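Local coordinates for protein Rab GDP-dissociation inhibitor (PDB 2BCG) that inhibits GDP dissociation from the Rab GTPase Sec4, binds GDP-bound Ypt1, and extracts GDP-bound Ypt7 from vacuolar membranes, at residues Ser27-Val32 against Leu251-Tyr255; Asn99-Asp105 against Leu444-Gln448. One frame throughout, in Å; residues are numbered along the deposited sequence. Where two conformers were deposited one is given.

In the fold
From the N terminus, strand 14-17 leads into helix 21-32, whose last turns are met by residues 251-255, 219 residues further on. Before that, helix 96-104 gives way to Asp105, the first non-helical residue, and the chain runs on to helix 243-254; there residues 251-255 return to 27-32 and close contact 1. The loop after helix 424-438 then brings 444-448 back to 99-105, closing contact 2 across 339 residues. The segments alternate along the chain, so the two closures cross. In space their centres lie about 12 Å apart and they touch: Tyr255 OH is 3.3 Å from Arg447 CG, and Leu251 CD1 is 3.6 Å from Thr104 O. Together they join three helix ends and the C-terminal tail beside bound Ypt1.

Contact 1 (Ser27-Val32 against Leu251-Tyr255); sequences SGLLSV and LSAIY
Two helix C-terminal turns meet here, 27-32 helical throughout and 251-254 helical up to Tyr255, which leaves helical geometry at phi/psi -91/17. Helix 21-32 joins parallel neighbouring strands 14-17 and 37-40, a beta-alpha-beta unit of the Rossmann-like sheet, and here packs against helix 243-254 in the region that interacts with Ypt1. CA to CA, the register pairs Gly28 with Ser252 (3.9 Å) and Ser31 with Tyr255 (5.2 Å). The lack of a side chain at Gly28 permits this approach: an ideal CB would lie 2.9 Å from Leu251 CD2. Ser252 (chi1 t) places OG between two hydroxyls one helical turn apart, hydrogen-bonding Ser27 OG (chi1 t) at 2.8 Å and Ser31 OG (chi1 m) at 2.9 Å. Val32 (chi1 t) sets CG2 over one face of the Tyr255 ring (chi1 m), 3.9 Å from its centroid and 13° off the normal, a CH-pi contact; Val32 CG2 is also 4.1 Å from Leu251 CD1. Ser27 OG extends the hydroxyl network to Tyr259 OH, pairing buried polar groups.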
ATOM      1  N   SER A  27       7.321  11.059  -2.840  1.00 11.18           N
ATOM      2  CA  SER A  27       8.379  11.216  -1.836  1.00 11.44           C
ATOM      3  C   SER A  27       9.482  10.168  -2.076  1.00 11.60           C
ATOM      4  O   SER A  27      10.693  10.492  -2.083  1.00 12.32           O
ATOM      5  CB  SER A  27       7.775  11.091  -0.439  1.00 10.99           C
ATOM      6  OG  SER A  27       8.797  11.153   0.554  1.00 12.31           O
ATOM      7  N   GLY A  28       9.087   8.914  -2.302  1.00 10.26           N
ATOM      8  CA  GLY A  28      10.088   7.866  -2.598  1.00 11.52           C
ATOM      9  C   GLY A  28      10.895   8.125  -3.861  1.00 12.18           C
ATOM     10  O   GLY A  28      12.115   8.019  -3.844  1.00 12.20           O
ATOM     11  N   LEU A  29      10.214   8.484  -4.952  1.00 12.26           N
ATOM     12  CA  LEU A  29      10.909   8.725  -6.226  1.00 12.76           C
ATOM     13  C   LEU A  29      11.870   9.887  -6.124  1.00 11.75           C
ATOM     14  O   LEU A  29      12.998   9.830  -6.657  1.00 13.49           O
ATOM     15  CB  LEU A  29       9.903   8.978  -7.365  1.00 12.76           C
ATOM     16  CG  LEU A  29       9.048   7.762  -7.731  1.00 13.70           C
ATOM     17  CD1 LEU A  29       8.025   8.184  -8.733  1.00 15.24           C
ATOM     18  CD2 LEU A  29       9.910   6.579  -8.237  1.00 14.60           C
ATOM     19  N   LEU A  30      11.444  10.951  -5.451  1.00 11.91           N
ATOM     20  CA  LEU A  30      12.307  12.124  -5.328  1.00 13.00           C
ATOM     21  C   LEU A  30      13.502  11.861  -4.398  1.00 13.42           C
ATOM     22  O   LEU A  30      14.595  12.315  -4.687  1.00 13.41           O
ATOM     23  CB  LEU A  30      11.494  13.310  -4.862  1.00 12.75           C
ATOM     24  CG  LEU A  30      10.484  13.801  -5.924  1.00 12.98           C
ATOM     25  CD1 LEU A  30       9.478  14.743  -5.291  1.00 15.63           C
ATOM     26  CD2 LEU A  30      11.222  14.531  -7.103  1.00 15.53           C
ATOM     27  N   SER A  31      13.310  11.106  -3.308  1.00 12.42           N
ATOM     28  CA  SER A  31      14.412  10.695  -2.458  1.00 12.61           C
ATOM     29  C   SER A  31      15.396   9.849  -3.286  1.00 12.39           C
ATOM     30  O   SER A  31      16.630  10.060  -3.213  1.00 13.59           O
ATOM     31  CB  SER A  31      13.914   9.944  -1.220  1.00 12.73           C
ATOM     32  OG  SER A  31      13.317  10.857  -0.307  1.00 12.56           O
ATOM     33  N   VAL A  32      14.859   8.916  -4.073  1.00 12.57           N
ATOM     34  CA  VAL A  32      15.716   8.100  -4.963  1.00 13.92           C
ATOM     35  C   VAL A  32      16.519   8.974  -5.943  1.00 14.99           C
ATOM     36  O   VAL A  32      17.690   8.657  -6.227  1.00 17.50           O
ATOM     37  CB  VAL A  32      14.891   7.023  -5.718  1.00 14.46           C
ATOM     38  CG1 VAL A  32      15.731   6.372  -6.843  1.00 15.16           C
ATOM     39  CG2 VAL A  32      14.445   5.962  -4.740  1.00 14.35           C
ATOM     40  N   LEU A 251      10.736   3.460   1.416  1.00 10.59           N
ATOM     41  CA  LEU A 251      11.693   3.736   0.302  1.00 10.09           C
ATOM     42  C   LEU A 251      12.264   5.157   0.448  1.00 10.14           C
ATOM     43  O   LEU A 251      13.489   5.379   0.377  1.00 11.31           O
ATOM     44  CB  LEU A 251      10.982   3.598  -1.047  1.00 11.25           C
ATOM     45  CG  LEU A 251      11.851   3.930  -2.261  1.00 11.12           C
ATOM     46  CD1 LEU A 251      12.895   2.845  -2.551  1.00 13.74           C
ATOM     47  CD2 LEU A 251      10.929   4.150  -3.460  1.00 11.85           C
ATOM     48  N   SER A 252      11.383   6.123   0.681  1.00 10.29           N
ATOM     49  CA  SER A 252      11.846   7.493   0.867  1.00  9.81           C
ATOM     50  C   SER A 252      12.817   7.590   2.063  1.00  9.34           C
ATOM     51  O   SER A 252      13.880   8.210   1.945  1.00 10.88           O
ATOM     52  CB  SER A 252      10.665   8.431   1.109  1.00 10.46           C
ATOM     53  OG  SER A 252      11.134   9.758   1.175  1.00 10.89           O
ATOM     54  N   ALA A 253      12.448   6.987   3.187  1.00 10.27           N
ATOM     55  CA  ALA A 253      13.309   7.057   4.407  1.00  9.94           C
ATOM     56  C   ALA A 253      14.686   6.448   4.138  1.00 11.39           C
ATOM     57  O   ALA A 253      15.712   6.983   4.552  1.00 11.39           O
ATOM     58  CB  ALA A 253      12.614   6.343   5.564  1.00 10.58           C
ATOM     59  N   ILE A 254      14.714   5.339   3.408  1.00 11.09           N
ATOM     60  CA  ILE A 254      15.989   4.696   3.094  1.00 11.73           C
ATOM     61  C   ILE A 254      16.886   5.655   2.324  1.00 11.60           C
ATOM     62  O   ILE A 254      18.108   5.706   2.540  1.00 13.30           O
ATOM     63  CB  ILE A 254      15.749   3.391   2.282  1.00 11.07           C
ATOM     64  CG1 ILE A 254      15.188   2.315   3.208  1.00 11.31           C
ATOM     65  CG2 ILE A 254      17.033   2.908   1.613  1.00 12.63           C
ATOM     66  CD1 ILE A 254      14.543   1.181   2.506  1.00 12.97           C
ATOM     67  N   TYR A 255      16.284   6.386   1.397  1.00 12.21           N
ATOM     68  CA  TYR A 255      17.044   7.285   0.542  1.00 13.52           C
ATOM     69  C   TYR A 255      17.164   8.687   1.093  1.00 13.95           C
ATOM     70  O   TYR A 255      17.531   9.608   0.363  1.00 16.30           O
ATOM     71  CB  TYR A 255      16.485   7.294  -0.890  1.00 14.45           C
ATOM     72  CG  TYR A 255      16.905   6.071  -1.653  1.00 14.16           C
ATOM     73  CD1 TYR A 255      18.039   6.103  -2.481  1.00 15.91           C
ATOM     74  CD2 TYR A 255      16.199   4.877  -1.535  1.00 15.93           C
ATOM     75  CE1 TYR A 255      18.420   4.976  -3.204  1.00 17.12           C
ATOM     76  CE2 TYR A 255      16.579   3.736  -2.248  1.00 18.26           C
ATOM     77  CZ  TYR A 255      17.703   3.785  -3.070  1.00 18.58           C
ATOM     78  OH  TYR A 255      18.074   2.645  -3.799  1.00 22.77           O
TER

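Contact 2 (Asn99-Asp105 against Leu444-Gln448); sequences NILIHTD and LKQRQ
Helix 96-104 ends in a Schellman motif, with Asp105 at phi/psi 61/25, and the extended segment 444-448 runs past this end; the nearest CA pairs are His103-Gln446 (4.5 Å) and Thr104-Arg447 (5.3 Å). Leu444 (chi1 m, chi2 t) enters first: its CB lies over one face of the His103 ring, 3.9 Å from the centroid and 24° off the normal, a CH-pi contact, while CD1 reaches Ile100 CG1 at 4.0 Å. The ring is held by His103 ND1 donating to Asn99 O (2.8 Å). Lys445, its CA-to-CB bond pointing away, contributes backbone, its C at the ring edge. Gln446 (chi1 t, chi2 p) folds back so that OE1 lies over the opposite face of His103 and NE2 donates to Ile102 O (3.1 Å). Arg447 N donates to His103 O (2.8 Å), and its extended side chain, chi1 to chi3 all t, brings NH1 to Thr104 O (3.0 Å). The tail thus hydrogen-bonds three successive carbonyls of the last helical turn. Outside the two segments, Arg447 NH2 salt-bridges an acidic side chain of the Ypt1 chain. Leu444 and Thr104 touch Leu29 of helix 21-32, and Ile100 packs on Phe248 of helix 243-254.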
ATOM      1  N   ASN A  99       4.821  -1.680 -12.333  1.00 14.75           N
ATOM      2  CA  ASN A  99       6.109  -1.276 -12.933  1.00 14.22           C
ATOM      3  C   ASN A  99       6.966  -0.462 -11.922  1.00 14.30           C
ATOM      4  O   ASN A  99       8.187  -0.660 -11.789  1.00 15.80           O
ATOM      5  CB  ASN A  99       5.836  -0.477 -14.214  1.00 15.49           C
ATOM      6  CG  ASN A  99       7.101  -0.239 -15.050  1.00 17.70           C
ATOM      7  OD1 ASN A  99       7.952  -1.105 -15.161  1.00 20.19           O
ATOM      8  ND2 ASN A  99       7.221   0.962 -15.608  1.00 21.99           N
ATOM      9  N   ILE A 100       6.320   0.447 -11.199  1.00 13.72           N
ATOM     10  CA  ILE A 100       7.016   1.254 -10.186  1.00 12.80           C
ATOM     11  C   ILE A 100       7.450   0.381  -9.021  1.00 12.09           C
ATOM     12  O   ILE A 100       8.575   0.486  -8.556  1.00 13.12           O
ATOM     13  CB  ILE A 100       6.124   2.400  -9.691  1.00 12.04           C
ATOM     14  CG1 ILE A 100       5.786   3.344 -10.843  1.00 13.41           C
ATOM     15  CG2 ILE A 100       6.783   3.165  -8.511  1.00 12.53           C
ATOM     16  CD1 ILE A 100       4.734   4.377 -10.465  1.00 14.68           C
ATOM     17  N   LEU A 101       6.556  -0.481  -8.540  1.00 12.46           N
ATOM     18  CA  LEU A 101       6.891  -1.402  -7.471  1.00 12.91           C
ATOM     19  C   LEU A 101       8.126  -2.222  -7.777  1.00 14.21           C
ATOM     20  O   LEU A 101       8.981  -2.399  -6.906  1.00 14.36           O
ATOM     21  CB  LEU A 101       5.710  -2.339  -7.176  1.00 13.13           C
ATOM     22  CG  LEU A 101       4.517  -1.710  -6.431  1.00 13.06           C
ATOM     23  CD1 LEU A 101       3.295  -2.601  -6.636  1.00 12.60           C
ATOM     24  CD2 LEU A 101       4.830  -1.531  -4.917  1.00 13.52           C
ATOM     25  N   ILE A 102       8.193  -2.751  -8.998  1.00 14.56           N
ATOM     26  CA  ILE A 102       9.336  -3.595  -9.366  1.00 15.33           C
ATOM     27  C   ILE A 102      10.627  -2.810  -9.491  1.00 15.25           C
ATOM     28  O   ILE A 102      11.639  -3.251  -8.972  1.00 17.34           O
ATOM     29  CB  ILE A 102       9.039  -4.230 -10.738  0.70 16.64           C
ATOM     30  CG1 ILE A 102       7.888  -5.211 -10.611  0.70 17.97           C
ATOM     31  CG2 ILE A 102      10.269  -4.897 -11.295  0.70 16.84           C
ATOM     32  CD1 ILE A 102       7.263  -5.585 -11.931  0.70 21.18           C
ATOM     33  N   HIS A 103      10.577  -1.632 -10.105  1.00 14.82           N
ATOM     34  CA  HIS A 103      11.797  -0.831 -10.302  1.00 15.67           C
ATOM     35  C   HIS A 103      12.376  -0.331  -8.978  1.00 15.48           C
ATOM     36  O   HIS A 103      13.587  -0.221  -8.829  1.00 15.25           O
ATOM     37  CB  HIS A 103      11.543   0.342 -11.253  1.00 15.90           C
ATOM     38  CG  HIS A 103      11.597  -0.046 -12.703  1.00 17.62           C
ATOM     39  ND1 HIS A 103      10.520  -0.593 -13.367  1.00 17.60           N
ATOM     40  CD2 HIS A 103      12.615   0.006 -13.604  1.00 20.28           C
ATOM     41  CE1 HIS A 103      10.877  -0.873 -14.616  1.00 20.67           C
ATOM     42  NE2 HIS A 103      12.139  -0.512 -14.785  1.00 20.33           N
ATOM     43  N   THR A 104      11.503  -0.042  -7.999  1.00 14.25           N
ATOM     44  CA  THR A 104      11.929   0.516  -6.702  1.00 13.98           C
ATOM     45  C   THR A 104      12.148  -0.529  -5.642  1.00 12.48           C
ATOM     46  O   THR A 104      12.588  -0.207  -4.521  1.00 13.75           O
ATOM     47  CB  THR A 104      10.875   1.487  -6.135  1.00 13.20           C
ATOM     48  OG1 THR A 104       9.621   0.789  -5.921  1.00 13.95           O
ATOM     49  CG2 THR A 104      10.688   2.744  -7.029  1.00 13.77           C
ATOM     50  N   ASP A 105      11.802  -1.778  -5.949  1.00 12.76           N
ATOM     51  CA  ASP A 105      11.883  -2.875  -4.979  1.00 13.60           C
ATOM     52  C   ASP A 105      10.983  -2.660  -3.741  1.00 13.38           C
ATOM     53  O   ASP A 105      11.206  -3.235  -2.672  1.00 13.03           O
ATOM     54  CB  ASP A 105      13.326  -3.159  -4.536  1.00 15.20           C
ATOM     55  CG  ASP A 105      14.194  -3.774  -5.649  1.00 19.49           C
ATOM     56  OD1 ASP A 105      13.694  -4.233  -6.706  1.00 22.16           O
ATOM     57  OD2 ASP A 105      15.416  -3.761  -5.447  1.00 23.78           O
ATOM     58  N   LEU A 444      12.006   5.520 -14.773  1.00 23.49           N
ATOM     59  CA  LEU A 444      12.347   4.572 -13.743  1.00 23.89           C
ATOM     60  C   LEU A 444      13.673   3.906 -14.072  1.00 24.35           C
ATOM     61  O   LEU A 444      13.924   3.524 -15.217  1.00 25.19           O
ATOM     62  CB  LEU A 444      11.241   3.518 -13.591  1.00 23.82           C
ATOM     63  CG  LEU A 444       9.863   4.019 -13.140  1.00 22.40           C
ATOM     64  CD1 LEU A 444       8.857   2.919 -13.396  1.00 21.52           C
ATOM     65  CD2 LEU A 444       9.841   4.439 -11.667  1.00 24.24           C
ATOM     66  N   LYS A 445      14.516   3.756 -13.061  1.00 24.89           N
ATOM     67  CA  LYS A 445      15.708   2.909 -13.184  1.00 25.70           C
ATOM     68  C   LYS A 445      15.546   1.750 -12.213  1.00 24.60           C
ATOM     69  O   LYS A 445      14.800   1.852 -11.220  1.00 24.79           O
ATOM     70  CB  LYS A 445      17.026   3.676 -12.943  1.00 27.55           C
ATOM     71  CG  LYS A 445      17.240   4.955 -13.782  1.00 29.10           C
ATOM     72  CD  LYS A 445      16.558   6.185 -13.155  1.00 32.45           C
ATOM     73  CE  LYS A 445      16.492   7.386 -14.120  1.00 31.27           C
ATOM     74  NZ  LYS A 445      15.640   8.487 -13.553  1.00 33.33           N
ATOM     75  N   GLN A 446      16.165   0.620 -12.515  1.00 23.58           N
ATOM     76  CA  GLN A 446      16.106  -0.502 -11.607  1.00 23.02           C
ATOM     77  C   GLN A 446      16.985  -0.190 -10.392  1.00 23.32           C
ATOM     78  O   GLN A 446      18.180   0.090 -10.534  1.00 23.37           O
ATOM     79  CB  GLN A 446      16.565  -1.808 -12.275  1.00 22.62           C
ATOM     80  CG  GLN A 446      16.372  -3.015 -11.384  1.00 22.04           C
ATOM     81  CD  GLN A 446      14.918  -3.198 -10.981  1.00 22.78           C
ATOM     82  OE1 GLN A 446      14.018  -3.121 -11.830  1.00 24.48           O
ATOM     83  NE2 GLN A 446      14.680  -3.458  -9.685  1.00 23.59           N
ATOM     84  N   ARG A 447      16.372  -0.210  -9.208  1.00 22.27           N
ATOM     85  CA  ARG A 447      17.084   0.033  -7.946  1.00 22.34           C
ATOM     86  C   ARG A 447      18.184  -0.999  -7.850  1.00 25.74           C
ATOM     87  O   ARG A 447      17.955  -2.188  -8.116  1.00 26.26           O
ATOM     88  CB  ARG A 447      16.128  -0.105  -6.746  1.00 21.30           C
ATOM     89  CG  ARG A 447      16.789   0.060  -5.367  1.00 19.52           C
ATOM     90  CD  ARG A 447      15.717   0.180  -4.295  1.00 18.16           C
ATOM     91  NE  ARG A 447      16.282   0.008  -2.960  1.00 15.94           N
ATOM     92  CZ  ARG A 447      15.554  -0.308  -1.880  1.00 14.98           C
ATOM     93  NH1 ARG A 447      14.223  -0.471  -1.985  1.00 12.95           N
ATOM     94  NH2 ARG A 447      16.139  -0.437  -0.688  1.00 16.14           N
ATOM     95  N   GLN A 448      19.370  -0.531  -7.479  1.00 28.97           N
ATOM     96  CA  GLN A 448      20.488  -1.428  -7.244  1.00 32.12           C
ATOM     97  C   GLN A 448      20.715  -1.630  -5.739  1.00 32.61           C
ATOM     98  O   GLN A 448      20.836  -2.775  -5.278  1.00 33.64           O
ATOM     99  CB  GLN A 448      21.756  -0.950  -7.977  1.00 33.47           C
ATOM    100  CG  GLN A 448      21.637  -0.872  -9.527  1.00 38.11           C
ATOM    101  CD  GLN A 448      21.007  -2.122 -10.182  1.00 35.84           C
ATOM    102  OE1 GLN A 448      21.253  -3.260  -9.769  1.00 45.95           O
ATOM    103  NE2 GLN A 448      20.204  -1.901 -11.219  1.00 43.80           N
TER